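Local coordinates for protein lombricine kinase (Urechis caupo, PDB 3JPZ) that catalyses the reversible transfer of a phosphoryl group between ATP and the guanidino compound lombricine, as a member of the phosphagen kinase family, at residues 29-33 with 71-75; 17-21 with 58-62; 20-24 with 78-82; 129-133 with 192-196. One frame throughout, in Å; residues are numbered along the deposited sequence.

Contact 1 of 4, residues 29-33 with 71-75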
loop_
_atom_site.group_PDB
_atom_site.type_symbol
_atom_site.label_atom_id
_atom_site.label_comp_id
_atom_site.label_asym_id
_atom_site.label_seq_id
_atom_site.Cartn_x
_atom_site.Cartn_y
_atom_site.Cartn_z
ATOM N N MET A 29 -17.309 21.138 0.912
ATOM C CA MET A 29 -16.918 20.437 2.122
ATOM C C MET A 29 -15.410 20.217 2.106
ATOM O O MET A 29 -14.721 20.495 3.087
ATOM C CB MET A 29 -17.639 19.095 2.205
ATOM C CG MET A 29 -17.207 18.230 3.371
ATOM S SD MET A 29 -18.109 16.680 3.433
ATOM C CE MET A 29 -19.798 17.268 3.425
ATOM N N TYR A 30 -14.902 19.724 0.982
ATOM C CA TYR A 30 -13.474 19.475 0.836
ATOM C C TYR A 30 -12.680 20.722 1.178
ATOM O O TYR A 30 -11.677 20.653 1.880
ATOM C CB TYR A 30 -13.141 19.030 -0.586
ATOM C CG TYR A 30 -11.707 18.595 -0.748
ATOM C CD1 TYR A 30 -11.252 17.416 -0.168
ATOM C CD2 TYR A 30 -10.803 19.355 -1.482
ATOM C CE1 TYR A 30 -9.945 17.009 -0.313
ATOM C CE2 TYR A 30 -9.481 18.952 -1.628
ATOM C CZ TYR A 30 -9.062 17.783 -1.045
ATOM O OH TYR A 30 -7.756 17.375 -1.177
ATOM N N GLN A 31 -13.148 21.865 0.691
ATOM C CA GLN A 31 -12.456 23.129 0.882
ATOM C C GLN A 31 -12.467 23.517 2.357
ATOM O O GLN A 31 -11.468 23.991 2.894
ATOM C CB GLN A 31 -13.128 24.212 0.035
ATOM C CG GLN A 31 -12.303 25.470 -0.180
ATOM C CD GLN A 31 -12.972 26.429 -1.150
ATOM O OE1 GLN A 31 -14.187 26.619 -1.113
ATOM N NE2 GLN A 31 -12.180 27.035 -2.027
ATOM N N ARG A 32 -13.602 23.304 3.008
ATOM C CA ARG A 32 -13.738 23.605 4.425
ATOM C C ARG A 32 -12.763 22.791 5.254
ATOM O O ARG A 32 -12.173 23.294 6.209
ATOM C CB ARG A 32 -15.152 23.291 4.897
ATOM C CG ARG A 32 -16.186 24.321 4.514
ATOM C CD ARG A 32 -17.472 24.126 5.307
ATOM N NE ARG A 32 -18.237 22.982 4.823
ATOM C CZ ARG A 32 -19.036 23.005 3.762
ATOM N NH1 ARG A 32 -19.186 24.118 3.064
ATOM N NH2 ARG A 32 -19.692 21.911 3.400
ATOM N N LEU A 33 -12.606 21.526 4.876
ATOM C CA LEU A 33 -11.834 20.571 5.658
ATOM C C LEU A 33 -10.367 20.588 5.273
ATOM O O LEU A 33 -9.509 20.143 6.036
ATOM C CB LEU A 33 -12.419 19.168 5.467
ATOM C CG LEU A 33 -13.898 19.145 5.838
ATOM C CD1 LEU A 33 -14.570 17.834 5.437
ATOM C CD2 LEU A 33 -14.034 19.390 7.324
ATOM N N VAL A 71 -12.822 16.795 14.055
ATOM C CA VAL A 71 -12.192 17.761 13.157
ATOM C C VAL A 71 -12.784 17.668 11.752
ATOM O O VAL A 71 -12.996 18.682 11.088
ATOM C CB VAL A 71 -10.662 17.578 13.104
ATOM C CG1 VAL A 71 -10.057 18.391 11.962
ATOM C CG2 VAL A 71 -10.049 17.983 14.424
ATOM N N PHE A 72 -13.053 16.449 11.308
ATOM C CA PHE A 72 -13.732 16.221 10.036
ATOM C C PHE A 72 -15.128 15.696 10.304
ATOM O O PHE A 72 -15.644 14.848 9.580
ATOM C CB PHE A 72 -12.910 15.257 9.197
ATOM C CG PHE A 72 -11.464 15.630 9.140
ATOM C CD1 PHE A 72 -11.064 16.764 8.456
ATOM C CD2 PHE A 72 -10.512 14.889 9.818
ATOM C CE1 PHE A 72 -9.738 17.130 8.422
ATOM C CE2 PHE A 72 -9.183 15.251 9.782
ATOM C CZ PHE A 72 -8.796 16.369 9.087
ATOM N N LYS A 73 -15.730 16.232 11.361
ATOM C CA LYS A 73 -17.049 15.817 11.818
ATOM C C LYS A 73 -18.086 15.775 10.706
ATOM O O LYS A 73 -18.863 14.830 10.617
ATOM C CB LYS A 73 -17.535 16.746 12.929
ATOM C CG LYS A 73 -18.838 16.309 13.572
ATOM C CD LYS A 73 -19.112 17.092 14.840
ATOM C CE LYS A 73 -19.901 16.263 15.840
ATOM N NZ LYS A 73 -21.024 15.539 15.190
ATOM N N GLU A 74 -18.106 16.795 9.861
ATOM C CA GLU A 74 -19.173 16.911 8.877
ATOM C C GLU A 74 -19.047 15.852 7.790
ATOM O O GLU A 74 -20.033 15.502 7.139
ATOM C CB GLU A 74 -19.187 18.307 8.260
ATOM C CG GLU A 74 -18.314 18.471 7.034
ATOM C CD GLU A 74 -18.536 19.810 6.369
ATOM O OE1 GLU A 74 -19.688 20.097 5.978
ATOM O OE2 GLU A 74 -17.562 20.578 6.254
ATOM N N LEU A 75 -17.834 15.339 7.602
ATOM C CA LEU A 75 -17.607 14.288 6.623
ATOM C C LEU A 75 -17.932 12.924 7.214
ATOM O O LEU A 75 -18.598 12.097 6.582
ATOM C CB LEU A 75 -16.160 14.322 6.117
ATOM C CG LEU A 75 -15.795 13.254 5.086
ATOM C CD1 LEU A 75 -16.841 13.153 3.975
ATOM C CD2 LEU A 75 -14.419 13.538 4.510
#
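Leu33 enters the gap between the two helices and is the apolar centre of this contact. Its CD1 lies 3.9 Å from CB of Leu75, while CB rests 4.1 Å from CD1 of the Phe72 ring. That ring turns an edge toward Leu33, whose carbonyl O lies near the ring plane; one face is covered by Val71 CG1. Leucine suits the place because its two methyls divide the work, CD1 going to Leu75 and CD2 lying beside the backbone O of Val71. Met29 continues the greasy layer. With CG anti to the backbone N (chi1 175°) the chain runs out straight and carries SD to 3.8 Å from CD1 of Leu75; the bend at chi3 (-54°) turns CE toward OE1 of Glu74. The two segments belong to the small, all-helical N-terminal domain of the phosphagen kinases: helix 27-33 packs against the start of helix 73-83, where Phe72 holds the N-cap position, and Val44 and Ile48 of helix 44-53 complete the core beneath Leu33, Phe72 and Leu75. Toward solvent, exposed Arg32 crosses Glu74 at about a right angle, gripping it side-on with two nitrogens. Its NE bonds OE2 of Glu74 at 2.9 Å, nearly straight, on the syn lone pair and in the guanidinium plane. NH2 reaches OE1 of Glu74 at 3.2 Å in a more bent bond, since the two flat groups are turned 38° apart. Met29 CG packs 3.6 Å from CD of Glu74, the chains running past each other in opposite directions, so aliphatic methionine lies beside the ion pair.

Contact 2 of 4, residues 17-21 with 58-62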
loop_
_atom_site.group_PDB
_atom_site.type_symbol
_atom_site.label_atom_id
_atom_site.label_comp_id
_atom_site.label_asym_id
_atom_site.label_seq_id
_atom_site.Cartn_x
_atom_site.Cartn_y
_atom_site.Cartn_z
ATOM N N HIS A 17 -16.346 6.492 -9.308
ATOM C CA HIS A 17 -16.142 5.980 -7.956
ATOM C C HIS A 17 -17.482 5.679 -7.301
ATOM O O HIS A 17 -18.345 6.550 -7.210
ATOM C CB HIS A 17 -15.392 6.996 -7.099
ATOM C CG HIS A 17 -13.914 7.005 -7.319
ATOM N ND1 HIS A 17 -13.341 7.384 -8.514
ATOM C CD2 HIS A 17 -12.889 6.700 -6.489
ATOM C CE1 HIS A 17 -12.026 7.307 -8.410
ATOM N NE2 HIS A 17 -11.726 6.894 -7.192
ATOM N N GLY A 18 -17.645 4.445 -6.839
ATOM C CA GLY A 18 -18.846 4.046 -6.132
ATOM C C GLY A 18 -18.694 4.208 -4.631
ATOM O O GLY A 18 -19.494 3.679 -3.863
ATOM N N CYS A 19 -17.682 4.961 -4.206
ATOM C CA CYS A 19 -17.442 5.173 -2.774
ATOM C C CYS A 19 -18.471 6.103 -2.131
ATOM O O CYS A 19 -18.874 7.104 -2.711
ATOM C CB CYS A 19 -16.041 5.741 -2.543
ATOM S SG CYS A 19 -15.758 7.339 -3.337
ATOM N N VAL A 20 -18.864 5.782 -0.906
ATOM C CA VAL A 20 -19.780 6.623 -0.147
ATOM C C VAL A 20 -19.220 8.031 0.032
ATOM O O VAL A 20 -19.945 9.021 -0.087
ATOM C CB VAL A 20 -20.045 6.022 1.239
ATOM C CG1 VAL A 20 -20.927 6.945 2.058
ATOM C CG2 VAL A 20 -20.676 4.641 1.101
ATOM N N VAL A 21 -17.924 8.122 0.304
ATOM C CA VAL A 21 -17.315 9.415 0.602
ATOM C C VAL A 21 -17.524 10.371 -0.559
ATOM O O VAL A 21 -17.814 11.548 -0.354
ATOM C CB VAL A 21 -15.818 9.294 0.887
ATOM C CG1 VAL A 21 -15.146 10.658 0.836
ATOM C CG2 VAL A 21 -15.591 8.636 2.237
ATOM N N CYS A 58 -17.464 1.102 -1.795
ATOM C CA CYS A 58 -16.846 1.106 -0.477
ATOM C C CYS A 58 -17.271 2.357 0.263
ATOM O O CYS A 58 -17.939 3.214 -0.304
ATOM C CB CYS A 58 -15.326 1.076 -0.606
ATOM S SG CYS A 58 -14.640 2.496 -1.471
ATOM N N ILE A 59 -16.895 2.459 1.534
ATOM C CA ILE A 59 -17.121 3.685 2.271
ATOM C C ILE A 59 -16.029 4.658 1.876
ATOM O O ILE A 59 -16.303 5.735 1.384
ATOM C CB ILE A 59 -17.063 3.473 3.788
ATOM C CG1 ILE A 59 -18.086 2.426 4.227
ATOM C CG2 ILE A 59 -17.320 4.781 4.490
ATOM C CD1 ILE A 59 -18.064 2.151 5.723
ATOM N N GLY A 60 -14.784 4.257 2.102
ATOM C CA GLY A 60 -13.634 5.036 1.685
ATOM C C GLY A 60 -13.158 6.037 2.719
ATOM O O GLY A 60 -12.216 6.793 2.476
ATOM N N LEU A 61 -13.821 6.059 3.868
ATOM C CA LEU A 61 -13.478 6.998 4.930
ATOM C C LEU A 61 -12.884 6.256 6.113
ATOM O O LEU A 61 -13.411 5.241 6.542
ATOM C CB LEU A 61 -14.716 7.772 5.379
ATOM C CG LEU A 61 -14.484 8.800 6.483
ATOM C CD1 LEU A 61 -13.564 9.900 5.978
ATOM C CD2 LEU A 61 -15.802 9.380 6.977
ATOM N N ILE A 62 -11.790 6.772 6.658
ATOM C CA ILE A 62 -11.165 6.134 7.803
ATOM C C ILE A 62 -10.510 7.168 8.716
ATOM O O ILE A 62 -9.907 8.129 8.256
ATOM C CB ILE A 62 -10.139 5.083 7.353
ATOM C CG1 ILE A 62 -9.619 4.302 8.562
ATOM C CG2 ILE A 62 -9.007 5.751 6.586
ATOM C CD1 ILE A 62 -8.988 2.972 8.214
HETATM O O HOH W 1 -20.960 2.790 -1.908
#
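Val20 and Val21 offer successive backbone N-H groups to successive carbonyls of the other segment. Val20 N bonds Cys58 O at 2.8 Å, in the carbonyl plane, and Val21 N bonds Ile59 O at 3.1 Å. Cys58 O is also approached by the CA of Cys19, a C-H...O contact of 3.2 Å. The apolar layer is thin but close. CG2 of Val21 presses on CB of Leu61 at 3.4 Å, tighter than usual for two carbons, the side chains crossing at about a right angle. Val21 holds this methyl against segment 58-62 because CG2 stands anti to its own carbonyl carbon. The small thiol side chains of Cys19 and Cys58 fit where the backbones run close together, with Cys19 CB 3.7 Å from Cys58 SG. Gly60 runs past Cys19 and Val21 at a positive phi of 90°, where a side chain would collide with the preceding carbonyl O. Farther out, a water donates to Gly18 O at 2.6 Å and more weakly to Cys58 O. Tyr14 and Ser51 flank Cys19 and Val21, and Ile59 turns away to pack on Val79 and Lys83 of helix 73-83. The first N-H groups of a helix have no acceptor within it, and here the loop 58-62 supplies carbonyl acceptors to two N-H groups at the start of the weakly bonded helix 20-24, within the phosphagen kinase N-terminal domain.

Contact 3 of 4, residues 20-24 with 78-82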
loop_
_atom_site.group_PDB
_atom_site.type_symbol
_atom_site.label_atom_id
_atom_site.label_comp_id
_atom_site.label_asym_id
_atom_site.label_seq_id
_atom_site.Cartn_x
_atom_site.Cartn_y
_atom_site.Cartn_z
ATOM N N VAL A 20 -18.864 5.782 -0.906
ATOM C CA VAL A 20 -19.780 6.623 -0.147
ATOM C C VAL A 20 -19.220 8.031 0.032
ATOM O O VAL A 20 -19.945 9.021 -0.087
ATOM C CB VAL A 20 -20.045 6.022 1.239
ATOM C CG1 VAL A 20 -20.927 6.945 2.058
ATOM C CG2 VAL A 20 -20.676 4.641 1.101
ATOM N N VAL A 21 -17.924 8.122 0.304
ATOM C CA VAL A 21 -17.315 9.415 0.602
ATOM C C VAL A 21 -17.524 10.371 -0.559
ATOM O O VAL A 21 -17.814 11.548 -0.354
ATOM C CB VAL A 21 -15.818 9.294 0.887
ATOM C CG1 VAL A 21 -15.146 10.658 0.836
ATOM C CG2 VAL A 21 -15.591 8.636 2.237
ATOM N N GLY A 22 -17.393 9.846 -1.775
ATOM C CA GLY A 22 -17.470 10.650 -2.982
ATOM C C GLY A 22 -18.841 11.230 -3.268
ATOM O O GLY A 22 -18.966 12.177 -4.036
ATOM N N ARG A 23 -19.873 10.659 -2.660
ATOM C CA ARG A 23 -21.228 11.164 -2.841
ATOM C C ARG A 23 -21.566 12.240 -1.822
ATOM O O ARG A 23 -22.588 12.912 -1.950
ATOM C CB ARG A 23 -22.243 10.032 -2.752
ATOM C CG ARG A 23 -22.365 9.235 -4.040
ATOM C CD ARG A 23 -23.560 8.304 -3.994
ATOM N NE ARG A 23 -23.476 7.347 -2.894
ATOM C CZ ARG A 23 -22.789 6.207 -2.934
ATOM N NH1 ARG A 23 -22.109 5.874 -4.023
ATOM N NH2 ARG A 23 -22.778 5.398 -1.883
ATOM N N HIS A 24 -20.708 12.399 -0.818
ATOM C CA HIS A 24 -20.921 13.402 0.227
ATOM C C HIS A 24 -19.839 14.478 0.267
ATOM O O HIS A 24 -20.074 15.583 0.756
ATOM C CB HIS A 24 -21.029 12.723 1.593
ATOM C CG HIS A 24 -22.199 11.796 1.710
ATOM N ND1 HIS A 24 -23.496 12.247 1.839
ATOM C CD2 HIS A 24 -22.269 10.444 1.712
ATOM C CE1 HIS A 24 -24.315 11.215 1.915
ATOM N NE2 HIS A 24 -23.596 10.109 1.843
ATOM N N ALA A 78 -21.781 12.577 7.673
ATOM C CA ALA A 78 -22.548 12.285 6.471
ATOM C C ALA A 78 -22.378 10.821 6.080
ATOM O O ALA A 78 -23.333 10.150 5.683
ATOM C CB ALA A 78 -22.121 13.191 5.336
ATOM N N VAL A 79 -21.153 10.328 6.195
ATOM C CA VAL A 79 -20.853 8.970 5.796
ATOM C C VAL A 79 -21.532 7.990 6.755
ATOM O O VAL A 79 -22.186 7.048 6.324
ATOM C CB VAL A 79 -19.324 8.727 5.732
ATOM C CG1 VAL A 79 -19.007 7.267 5.823
ATOM C CG2 VAL A 79 -18.749 9.318 4.452
ATOM N N ILE A 80 -21.379 8.236 8.052
ATOM C CA ILE A 80 -22.020 7.437 9.087
ATOM C C ILE A 80 -23.524 7.318 8.860
ATOM O O ILE A 80 -24.117 6.261 9.087
ATOM C CB ILE A 80 -21.801 8.066 10.485
ATOM C CG1 ILE A 80 -20.336 7.949 10.903
ATOM C CG2 ILE A 80 -22.684 7.396 11.519
ATOM C CD1 ILE A 80 -19.970 8.815 12.110
ATOM N N ASN A 81 -24.144 8.411 8.436
ATOM C CA ASN A 81 -25.599 8.446 8.273
ATOM C C ASN A 81 -26.066 7.585 7.103
ATOM O O ASN A 81 -27.193 7.091 7.096
ATOM C CB ASN A 81 -26.071 9.882 8.078
ATOM C CG ASN A 81 -27.579 9.989 7.910
ATOM O OD1 ASN A 81 -28.350 9.549 8.762
ATOM N ND2 ASN A 81 -28.003 10.591 6.811
ATOM N N GLU A 82 -25.210 7.415 6.104
ATOM C CA GLU A 82 -25.555 6.551 4.984
ATOM C C GLU A 82 -25.268 5.107 5.344
ATOM O O GLU A 82 -26.109 4.234 5.170
ATOM C CB GLU A 82 -24.771 6.924 3.731
ATOM C CG GLU A 82 -25.013 5.958 2.574
ATOM C CD GLU A 82 -24.600 6.531 1.237
ATOM O OE1 GLU A 82 -24.038 7.640 1.214
ATOM O OE2 GLU A 82 -24.844 5.877 0.204
HETATM O O HOH W 2 -25.457 8.998 -0.878
#
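Two helices of the phosphagen kinase N-terminal domain meet here, the short, weakly bonded helix 20-24 and the longer helix 73-83, with His24, Arg23 and Val20 gathered round Glu82. The local axes pass 9.5 Å apart and cross steeply, at 122°, so a few side chains from each helix bridge the gap. Small residues suit the approach: CB of Ala78 sits 3.9 Å from ND1 of His24, and the carbonyl O of Ala78 lies over one face of the imidazole, toward its rim. Val21 and Val79, both buried, meet with Val20 beside them: CG2 of Val79 touches CG2 of Val21 at 3.9 Å and CG1 of Val20 at 4.0 Å. Glu82 is long enough to reach from its helix to the other one; its chain is extended throughout (chi1 175°, chi2 162°) and delivers its carboxylate between two partners. NE2 of His24 bonds OE1 of Glu82 at 2.6 Å, with the oxygen close to the ring plane and met nearly end-on, the ring and carboxylate being almost perpendicular. NH2 of Arg23 makes a salt bridge of 3.0 Å to OE2 of Glu82, approaching from above the carboxylate plane. A water joins the same pair, accepting from Arg23 NE and donating to Glu82 OE1, 2.9 Å away. CG1 of Val20 packs 3.3 Å from OE1 of Glu82, coming from the opposite direction to the glutamate chain. With each carboxylate oxygen held by a different side chain, Glu82 has little freedom to rotate, and its negative charge would be expected to stabilise a protonated His24.

Contact 4 of 4, residues 129-133 with 192-196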
loop_
_atom_site.group_PDB
_atom_site.type_symbol
_atom_site.label_atom_id
_atom_site.label_comp_id
_atom_site.label_asym_id
_atom_site.label_seq_id
_atom_site.Cartn_x
_atom_site.Cartn_y
_atom_site.Cartn_z
ATOM N N TYR A 129 -5.060 5.517 15.504
ATOM C CA TYR A 129 -5.392 4.289 14.809
ATOM C C TYR A 129 -4.294 3.872 13.830
ATOM O O TYR A 129 -3.449 4.677 13.449
ATOM C CB TYR A 129 -6.687 4.491 14.034
ATOM C CG TYR A 129 -7.891 4.770 14.896
ATOM C CD1 TYR A 129 -8.256 3.907 15.926
ATOM C CD2 TYR A 129 -8.691 5.874 14.657
ATOM C CE1 TYR A 129 -9.371 4.156 16.702
ATOM C CE2 TYR A 129 -9.799 6.131 15.427
ATOM C CZ TYR A 129 -10.135 5.267 16.448
ATOM O OH TYR A 129 -11.251 5.528 17.204
ATOM N N PRO A 130 -4.324 2.607 13.396
ATOM C CA PRO A 130 -3.378 2.022 12.437
ATOM C C PRO A 130 -3.087 2.865 11.190
ATOM O O PRO A 130 -1.968 2.821 10.698
ATOM C CB PRO A 130 -4.067 0.718 12.040
ATOM C CG PRO A 130 -4.799 0.321 13.275
ATOM C CD PRO A 130 -5.284 1.607 13.891
ATOM N N PRO A 131 -4.073 3.611 10.671
ATOM C CA PRO A 131 -3.737 4.376 9.468
ATOM C C PRO A 131 -2.672 5.446 9.710
ATOM O O PRO A 131 -1.899 5.724 8.790
ATOM C CB PRO A 131 -5.077 5.022 9.070
ATOM C CG PRO A 131 -6.122 4.153 9.711
ATOM C CD PRO A 131 -5.497 3.724 11.016
ATOM N N SER A 132 -2.620 6.009 10.917
ATOM C CA SER A 132 -1.795 7.184 11.187
ATOM C C SER A 132 -0.810 7.021 12.346
ATOM O O SER A 132 -0.043 7.931 12.631
ATOM C CB SER A 132 -2.691 8.383 11.486
ATOM O OG SER A 132 -3.529 8.676 10.386
ATOM N N CYS A 133 -0.829 5.874 13.012
ATOM C CA CYS A 133 0.012 5.675 14.184
ATOM C C CYS A 133 1.467 5.446 13.798
ATOM O O CYS A 133 1.767 4.776 12.813
ATOM C CB CYS A 133 -0.478 4.478 14.995
ATOM S SG CYS A 133 -0.297 2.901 14.117
ATOM N N SER A 192 -5.008 2.732 3.357
ATOM C CA SER A 192 -4.993 3.631 4.517
ATOM C C SER A 192 -3.645 3.609 5.242
ATOM O O SER A 192 -3.493 4.202 6.313
ATOM C CB SER A 192 -6.115 3.272 5.502
ATOM O OG SER A 192 -5.931 1.979 6.047
ATOM N N ALA A 193 -2.675 2.934 4.643
ATOM C CA ALA A 193 -1.381 2.707 5.269
ATOM C C ALA A 193 -1.565 2.106 6.651
ATOM O O ALA A 193 -0.800 2.396 7.561
ATOM C CB ALA A 193 -0.595 4.008 5.358
ATOM N N SER A 194 -2.579 1.262 6.809
ATOM C CA SER A 194 -2.831 0.638 8.097
ATOM C C SER A 194 -2.021 -0.637 8.288
ATOM O O SER A 194 -2.086 -1.255 9.344
ATOM C CB SER A 194 -4.319 0.359 8.273
ATOM O OG SER A 194 -5.022 1.556 8.545
ATOM N N VAL A 195 -1.242 -1.019 7.281
ATOM C CA VAL A 195 -0.393 -2.213 7.382
ATOM C C VAL A 195 1.118 -1.890 7.437
ATOM O O VAL A 195 1.956 -2.732 7.143
ATOM C CB VAL A 195 -0.686 -3.225 6.236
ATOM C CG1 VAL A 195 -2.129 -3.709 6.305
ATOM C CG2 VAL A 195 -0.415 -2.624 4.874
ATOM N N ARG A 196 1.459 -0.676 7.853
ATOM C CA ARG A 196 2.860 -0.266 7.942
ATOM C C ARG A 196 3.649 -1.021 9.003
ATOM O O ARG A 196 3.134 -1.335 10.066
ATOM C CB ARG A 196 2.952 1.228 8.240
ATOM C CG ARG A 196 2.893 2.115 7.017
ATOM C CD ARG A 196 2.651 3.574 7.398
ATOM N NE ARG A 196 1.519 3.680 8.315
ATOM C CZ ARG A 196 1.609 4.041 9.591
ATOM N NH1 ARG A 196 2.783 4.373 10.133
ATOM N NH2 ARG A 196 0.514 4.080 10.319
#
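Pro131, Arg196 and Ser194 carry most of the buried surface where two loops meet, one of them opening at a Schellman motif that ends helix 187-191 with Ala193 at positive phi. That turn places the carbonyl O of Ala193 where NE of Arg196 can bond it at 2.8 Å, which fixes the guanidinium before it reaches across. Arginine suits the place because its flat end carries several N-H groups for a loop lined with carbonyls. NH1 and NH2 grip Cys133 O end-on, each at 2.9 Å, with that oxygen only 3° out of the guanidinium plane. NH2 also bonds Pro130 O at 2.8 Å, in a bent bond of 130°, and adds a weak one to Pro131 O. Pro131 has no N-H to give, so its contribution is shape and a carbonyl: the rigid ring lies across the end of the Ser194 side chain, CG 3.1 Å from OG. That OG is also 3.1 Å from Pro131 N, which has no hydrogen to share, and it donates instead to Ser192 OG, which in turn is bonded to Leu188 O of the helix. Pro130 packs on Ser194 as well, CB against CB at 3.8 Å, and its O receives the straight C-H of Ser194 CA. The carbonyls of Pro131 and Ser192 face each other without a proton between them; Lys46 NZ bonds both and brings helix 44-53 of the N-terminal domain to the junction. Arg196 also packs on Gln49 of the second subunit. SG of Cys133 lies 4.1 Å from NH2 of Arg196.

How the contacts relate
Contacts 1, 2 and 3 form one cluster in the helical N-terminal domain. Contacts 2 and 3 begin from the same helix, 20-24, and their centres are 7 Å apart; contacts 1 and 3 share helix 73-83, with centres 12 Å apart. Along the chain contact 1 is nested inside the loop closed by contact 3, whereas contacts 1 and 2 interleave, so the helices and loop 58-62 tie one another into a compact unit. Contact 4 follows later in sequence and joins segments 129-133 and 192-196. It touches the cluster through contact 2, where Ile62 packs on Pro131, and so links the small domain to the larger catalytic part of the enzyme.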